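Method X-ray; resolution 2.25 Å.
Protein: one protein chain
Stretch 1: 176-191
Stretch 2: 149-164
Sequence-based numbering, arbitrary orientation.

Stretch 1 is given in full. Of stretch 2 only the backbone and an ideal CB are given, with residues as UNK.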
# COMPACT_ATOMS: atom_id res chain seq x y z
N SER A 176 -22.11 4.45 2.64
CA SER A 176 -20.76 4.78 2.18
C SER A 176 -20.33 3.84 1.05
O SER A 176 -20.60 2.64 1.09
CB SER A 176 -19.74 4.70 3.33
OG SER A 176 -19.71 3.40 3.85
N LEU A 177 -19.60 4.39 0.08
CA LEU A 177 -19.34 3.75 -1.20
C LEU A 177 -17.85 3.49 -1.38
O LEU A 177 -17.03 4.40 -1.22
CB LEU A 177 -19.83 4.63 -2.35
CG LEU A 177 -19.49 4.14 -3.75
CD1 LEU A 177 -20.32 2.92 -4.09
CD2 LEU A 177 -19.74 5.24 -4.74
N SER A 178 -17.50 2.26 -1.76
CA SER A 178 -16.12 1.90 -2.09
C SER A 178 -16.07 1.41 -3.53
O SER A 178 -16.91 0.60 -3.95
CB SER A 178 -15.58 0.81 -1.16
OG SER A 178 -15.77 1.14 0.20
N LEU A 179 -15.09 1.88 -4.27
CA LEU A 179 -15.02 1.64 -5.70
C LEU A 179 -13.60 1.27 -6.04
O LEU A 179 -12.67 1.88 -5.51
CB LEU A 179 -15.46 2.89 -6.48
CG LEU A 179 -15.50 2.83 -8.00
CD1 LEU A 179 -16.80 3.41 -8.51
CD2 LEU A 179 -14.33 3.62 -8.56
N ALA A 180 -13.41 0.27 -6.90
CA ALA A 180 -12.05 -0.13 -7.26
C ALA A 180 -12.03 -0.73 -8.65
O ALA A 180 -13.01 -1.37 -9.07
CB ALA A 180 -11.48 -1.16 -6.27
N PRO A 181 -10.94 -0.55 -9.38
CA PRO A 181 -10.78 -1.27 -10.65
C PRO A 181 -10.58 -2.75 -10.43
O PRO A 181 -10.13 -3.19 -9.37
CB PRO A 181 -9.53 -0.64 -11.28
CG PRO A 181 -8.85 0.10 -10.15
CD PRO A 181 -9.92 0.49 -9.18
N THR A 182 -10.94 -3.53 -11.45
CA THR A 182 -10.65 -4.96 -11.50
C THR A 182 -9.55 -5.22 -12.53
O THR A 182 -9.06 -4.31 -13.20
CB THR A 182 -11.93 -5.75 -11.81
OG1 THR A 182 -12.21 -5.65 -13.21
CG2 THR A 182 -13.13 -5.20 -11.01
N ALA A 183 -9.16 -6.49 -12.65
CA ALA A 183 -8.11 -6.88 -13.59
C ALA A 183 -8.57 -6.79 -15.05
O ALA A 183 -7.74 -6.60 -15.94
CB ALA A 183 -7.63 -8.30 -13.28
N SER A 184 -9.87 -6.92 -15.30
CA SER A 184 -10.42 -6.83 -16.65
C SER A 184 -10.56 -5.40 -17.16
O SER A 184 -11.13 -5.22 -18.23
CB SER A 184 -11.78 -7.50 -16.70
OG SER A 184 -12.64 -6.86 -15.77
N GLY A 185 -10.10 -4.40 -16.42
CA GLY A 185 -10.26 -3.04 -16.91
C GLY A 185 -11.61 -2.43 -16.65
O GLY A 185 -11.88 -1.33 -17.16
N THR A 186 -12.47 -3.08 -15.88
CA THR A 186 -13.74 -2.48 -15.46
C THR A 186 -13.69 -2.15 -13.97
O THR A 186 -12.70 -2.42 -13.27
CB THR A 186 -14.90 -3.42 -15.79
OG1 THR A 186 -14.77 -4.62 -15.02
CG2 THR A 186 -14.87 -3.79 -17.28
N TYR A 187 -14.74 -1.52 -13.48
CA TYR A 187 -14.86 -1.19 -12.08
C TYR A 187 -15.95 -2.05 -11.44
O TYR A 187 -16.89 -2.48 -12.10
CB TYR A 187 -15.20 0.29 -11.88
CG TYR A 187 -14.08 1.19 -12.32
CD1 TYR A 187 -13.94 1.58 -13.66
CD2 TYR A 187 -13.15 1.64 -11.41
CE1 TYR A 187 -12.92 2.41 -14.05
CE2 TYR A 187 -12.11 2.46 -11.80
CZ TYR A 187 -12.00 2.85 -13.11
OH TYR A 187 -10.97 3.67 -13.48
N SER A 188 -15.79 -2.28 -10.14
CA SER A 188 -16.84 -2.83 -9.32
C SER A 188 -16.84 -2.04 -8.02
O SER A 188 -15.91 -1.28 -7.73
CB SER A 188 -16.67 -4.35 -9.12
OG SER A 188 -15.73 -4.66 -8.12
N ALA A 189 -17.91 -2.15 -7.26
CA ALA A 189 -18.06 -1.25 -6.13
C ALA A 189 -18.99 -1.89 -5.14
O ALA A 189 -19.81 -2.75 -5.48
CB ALA A 189 -18.58 0.13 -6.58
N ILE A 190 -18.84 -1.47 -3.89
CA ILE A 190 -19.68 -1.91 -2.79
C ILE A 190 -20.15 -0.68 -2.05
O ILE A 190 -19.34 0.18 -1.69
CB ILE A 190 -18.92 -2.85 -1.82
CG1 ILE A 190 -18.67 -4.19 -2.51
CG2 ILE A 190 -19.73 -3.06 -0.54
CD1 ILE A 190 -17.97 -5.11 -1.68
N HIS A 191 -21.46 -0.59 -1.84
CA HIS A 191 -22.10 0.47 -1.08
C HIS A 191 -22.67 -0.15 0.19
O HIS A 191 -23.52 -1.05 0.11
CB HIS A 191 -23.19 1.14 -1.92
CG HIS A 191 -23.71 2.43 -1.37
ND1 HIS A 191 -22.90 3.53 -1.17
CD2 HIS A 191 -24.96 2.82 -1.03
CE1 HIS A 191 -23.63 4.53 -0.71
NE2 HIS A 191 -24.88 4.12 -0.62
N UNK A 149 -26.28 -4.07 5.38
CA UNK A 149 -26.63 -4.36 4.00
C UNK A 149 -25.50 -3.88 3.12
O UNK A 149 -25.04 -2.74 3.25
CB UNK A 149 -27.96 -3.71 3.60
N UNK A 150 -25.02 -4.76 2.25
CA UNK A 150 -24.05 -4.41 1.23
C UNK A 150 -24.77 -4.42 -0.10
O UNK A 150 -25.55 -5.33 -0.39
CB UNK A 150 -22.86 -5.37 1.23
N UNK A 151 -24.52 -3.41 -0.91
CA UNK A 151 -25.00 -3.39 -2.28
C UNK A 151 -23.79 -3.61 -3.18
O UNK A 151 -22.87 -2.80 -3.19
CB UNK A 151 -25.72 -2.08 -2.61
N UNK A 152 -23.79 -4.72 -3.91
CA UNK A 152 -22.65 -5.12 -4.74
C UNK A 152 -22.92 -4.71 -6.18
O UNK A 152 -23.94 -5.09 -6.76
CB UNK A 152 -22.40 -6.63 -4.64
N UNK A 153 -22.00 -3.95 -6.76
CA UNK A 153 -22.17 -3.35 -8.07
C UNK A 153 -21.00 -3.79 -8.95
O UNK A 153 -19.86 -3.35 -8.73
CB UNK A 153 -22.25 -1.83 -7.97
N UNK A 154 -21.27 -4.64 -9.95
CA UNK A 154 -20.19 -5.37 -10.63
C UNK A 154 -20.03 -4.98 -12.09
O UNK A 154 -20.98 -5.02 -12.87
CB UNK A 154 -20.44 -6.88 -10.54
N UNK A 155 -18.80 -4.63 -12.45
CA UNK A 155 -18.35 -4.55 -13.83
C UNK A 155 -19.12 -3.47 -14.57
O UNK A 155 -20.11 -3.73 -15.28
CB UNK A 155 -18.51 -5.90 -14.53
N UNK A 156 -18.69 -2.24 -14.37
CA UNK A 156 -19.20 -1.10 -15.10
C UNK A 156 -18.03 -0.28 -15.61
O UNK A 156 -16.92 -0.35 -15.08
CB UNK A 156 -20.13 -0.25 -14.22
N UNK A 157 -18.30 0.50 -16.64
CA UNK A 157 -17.32 1.39 -17.18
C UNK A 157 -18.15 2.44 -17.90
O UNK A 157 -19.13 2.08 -18.56
CB UNK A 157 -16.31 0.68 -18.09
N UNK A 158 -17.81 3.74 -17.78
CA UNK A 158 -16.75 4.33 -16.97
C UNK A 158 -17.10 4.34 -15.46
O UNK A 158 -18.19 3.89 -15.07
CB UNK A 158 -16.47 5.76 -17.45
N UNK A 159 -16.21 4.90 -14.64
CA UNK A 159 -16.30 4.74 -13.19
C UNK A 159 -17.36 5.61 -12.54
O UNK A 159 -17.79 5.31 -11.43
CB UNK A 159 -14.94 5.05 -12.55
N UNK A 160 -17.78 6.70 -13.19
CA UNK A 160 -18.75 7.60 -12.57
C UNK A 160 -20.09 6.88 -12.41
O UNK A 160 -20.64 6.33 -13.38
CB UNK A 160 -18.92 8.87 -13.40
N UNK A 161 -20.61 6.86 -11.18
CA UNK A 161 -21.97 6.40 -10.93
C UNK A 161 -22.49 7.05 -9.65
O UNK A 161 -21.74 7.62 -8.86
CB UNK A 161 -22.02 4.87 -10.83
N UNK A 162 -23.79 6.92 -9.45
CA UNK A 162 -24.46 7.38 -8.25
C UNK A 162 -25.22 6.20 -7.67
O UNK A 162 -25.90 5.49 -8.42
CB UNK A 162 -25.39 8.56 -8.54
N UNK A 163 -25.07 5.98 -6.36
CA UNK A 163 -25.67 4.87 -5.64
C UNK A 163 -26.46 5.41 -4.47
O UNK A 163 -26.10 6.42 -3.86
CB UNK A 163 -24.61 3.88 -5.17
N UNK A 164 -27.54 4.71 -4.15
CA UNK A 164 -28.42 5.09 -3.05
C UNK A 164 -29.10 3.85 -2.51
O UNK A 164 -29.65 3.05 -3.29
CB UNK A 164 -29.46 6.12 -3.50

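Stretch 1 folds back on itself through a type I turn from Thr182 to Gly185, and its second strand, 187-191, lies antiparallel to 149-154. That pairing sets the register from 151 to 156, with a bulge before 156.

At position 149 the ideal CB points sideways and finds nothing of stretch 1 within 5.5 Å, so the contact sets no rule; it is Val149. Position 150 also points sideways, with Ile190 CG2 4.3 Å from its CB, which suits a small apolar group; Ala150 fills it.

Position 151 pairs with His191 through two backbone hydrogen bonds, N to His191 O at 2.8 Å and O from His191 N at 2.9 Å. Its CB sits 3.6 Å from His191 O, on the same sheet face as the His191 side chain. Several modest residues would serve; the deposited one is Cys151, covalently bonded elsewhere in the structure. Position 152 shares the other face with Ile190 and invites an aliphatic chain. Leu152 answers, its CD1 4.3 Å from Ile190 CG1.

Position 153 pairs with Ala189, its N bonding Ala189 O at 2.8 Å and its O accepting from Ala189 N at 2.7 Å. A neighbour as small as alanine leaves room for a branched, strand-favouring residue, and Ile153 takes it, CB to Ala189 CB 4.4 Å. Position 154 points away, so a long polar chain is tolerable; Arg154 makes weak hydrogen bonds to the side chain of 155.

Position 155 has phi/psi of 64/80, a left-handed corner that glycine or asparagine accepts most readily. Thr186 OG1 lies 4.0 Å from the ideal CB, so a short side chain able to donate would gain a partner. Asn155 does this: ND2 donates to Thr186 OG1 at 3.1 Å.

The corner adds a residue, a beta bulge, and 156 pairs with Tyr187, its N bonding Tyr187 O and its O accepting from Tyr187 N, both at 2.9 Å. Leu179, Tyr187 and Ala189 offer an apolar surface that a large side chain could reach. Phe156 uses a ring: Tyr187 CB sits over its face, while CZ at the edge meets Leu179 CD1 at 3.6 Å and Ala189 CB at 3.9 Å.

At 157, CB points sideways near Thr186 CG2 and Tyr187 CD1, so a broad apolar or aromatic group fits. Tyr157 places CD1 3.9 Å from Tyr187 CE1. Position 158 points away; Pro158 follows a cis peptide.

Position 159 aims its CB at the Tyr187 ring, where any residue with a methylene could pack. Lys159 lays CB over one face of the Tyr187 ring, 3.6 Å from its centroid, and its end leads away. Position 160 points away and is Glu160.

Position 161 points toward stretch 1, but its CB touches nothing, so reach is needed: Leu161 CD1 lies 4.0 Å from Leu179 CD1. Position 162 points away (His162). Position 163 points toward stretch 1, its ideal CB 4.5 Å from Leu177 CD1 and 4.2 Å from His191 CG, which favours a compact branched residue; Val163 sets CG2 3.9 Å from Leu177 CD1 and CB over the imidazole face. Position 164 points away and is Ser164.

Stretch 2 149-164: VACLIRNFYPKELHVS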
# COMPACT_ATOMS: atom_id res chain seq x y z
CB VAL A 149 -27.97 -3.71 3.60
CG1 VAL A 149 -27.92 -2.21 3.83
CG2 VAL A 149 -28.27 -4.03 2.14
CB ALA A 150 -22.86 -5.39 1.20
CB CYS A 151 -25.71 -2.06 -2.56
SG CYS A 151 -26.23 -1.93 -4.23
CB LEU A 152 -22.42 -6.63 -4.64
CG LEU A 152 -21.57 -7.29 -5.71
CD1 LEU A 152 -20.19 -6.72 -5.69
CD2 LEU A 152 -21.52 -8.80 -5.43
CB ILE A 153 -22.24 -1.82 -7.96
CG1 ILE A 153 -23.35 -1.45 -6.97
CG2 ILE A 153 -22.49 -1.18 -9.34
CD1 ILE A 153 -23.21 -0.04 -6.42
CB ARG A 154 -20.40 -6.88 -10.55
CG ARG A 154 -20.30 -7.40 -9.15
CD ARG A 154 -19.56 -8.72 -9.02
NE ARG A 154 -18.84 -9.12 -10.22
CZ ARG A 154 -18.93 -10.34 -10.76
NH1 ARG A 154 -18.23 -10.62 -11.84
NH2 ARG A 154 -19.69 -11.28 -10.19
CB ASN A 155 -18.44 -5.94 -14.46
CG ASN A 155 -17.68 -6.99 -13.64
OD1 ASN A 155 -18.22 -8.04 -13.29
ND2 ASN A 155 -16.43 -6.69 -13.33
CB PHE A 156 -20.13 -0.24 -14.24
CG PHE A 156 -19.56 0.16 -12.91
CD1 PHE A 156 -19.63 -0.71 -11.83
CD2 PHE A 156 -19.01 1.42 -12.73
CE1 PHE A 156 -19.13 -0.33 -10.60
CE2 PHE A 156 -18.51 1.80 -11.50
CZ PHE A 156 -18.56 0.93 -10.43
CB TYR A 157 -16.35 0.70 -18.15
CG TYR A 157 -15.27 1.67 -18.53
CD1 TYR A 157 -14.17 1.87 -17.70
CD2 TYR A 157 -15.38 2.46 -19.68
CE1 TYR A 157 -13.19 2.81 -18.01
CE2 TYR A 157 -14.39 3.42 -20.00
CZ TYR A 157 -13.30 3.58 -19.15
OH TYR A 157 -12.32 4.50 -19.44
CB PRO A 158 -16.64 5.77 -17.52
CG PRO A 158 -18.06 6.08 -17.95
CD PRO A 158 -18.62 4.77 -18.47
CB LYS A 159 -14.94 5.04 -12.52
CG LYS A 159 -14.62 6.53 -12.45
CD LYS A 159 -13.19 6.81 -12.00
CE LYS A 159 -12.28 7.01 -13.19
NZ LYS A 159 -11.23 8.05 -12.94
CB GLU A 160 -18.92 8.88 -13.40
CG GLU A 160 -17.68 9.77 -13.43
CD GLU A 160 -16.59 9.24 -14.36
OE1 GLU A 160 -16.93 8.47 -15.28
OE2 GLU A 160 -15.40 9.60 -14.17
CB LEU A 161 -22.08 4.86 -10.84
CG LEU A 161 -21.14 3.99 -9.98
CD1 LEU A 161 -20.63 4.70 -8.75
CD2 LEU A 161 -21.82 2.70 -9.56
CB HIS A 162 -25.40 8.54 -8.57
CG HIS A 162 -25.94 9.25 -7.37
ND1 HIS A 162 -27.15 8.92 -6.80
CD2 HIS A 162 -25.44 10.28 -6.65
CE1 HIS A 162 -27.37 9.72 -5.77
NE2 HIS A 162 -26.35 10.56 -5.66
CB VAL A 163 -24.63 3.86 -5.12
CG1 VAL A 163 -25.31 2.56 -4.66
CG2 VAL A 163 -23.59 3.58 -6.17
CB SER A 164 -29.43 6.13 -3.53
OG SER A 164 -30.31 6.49 -2.50
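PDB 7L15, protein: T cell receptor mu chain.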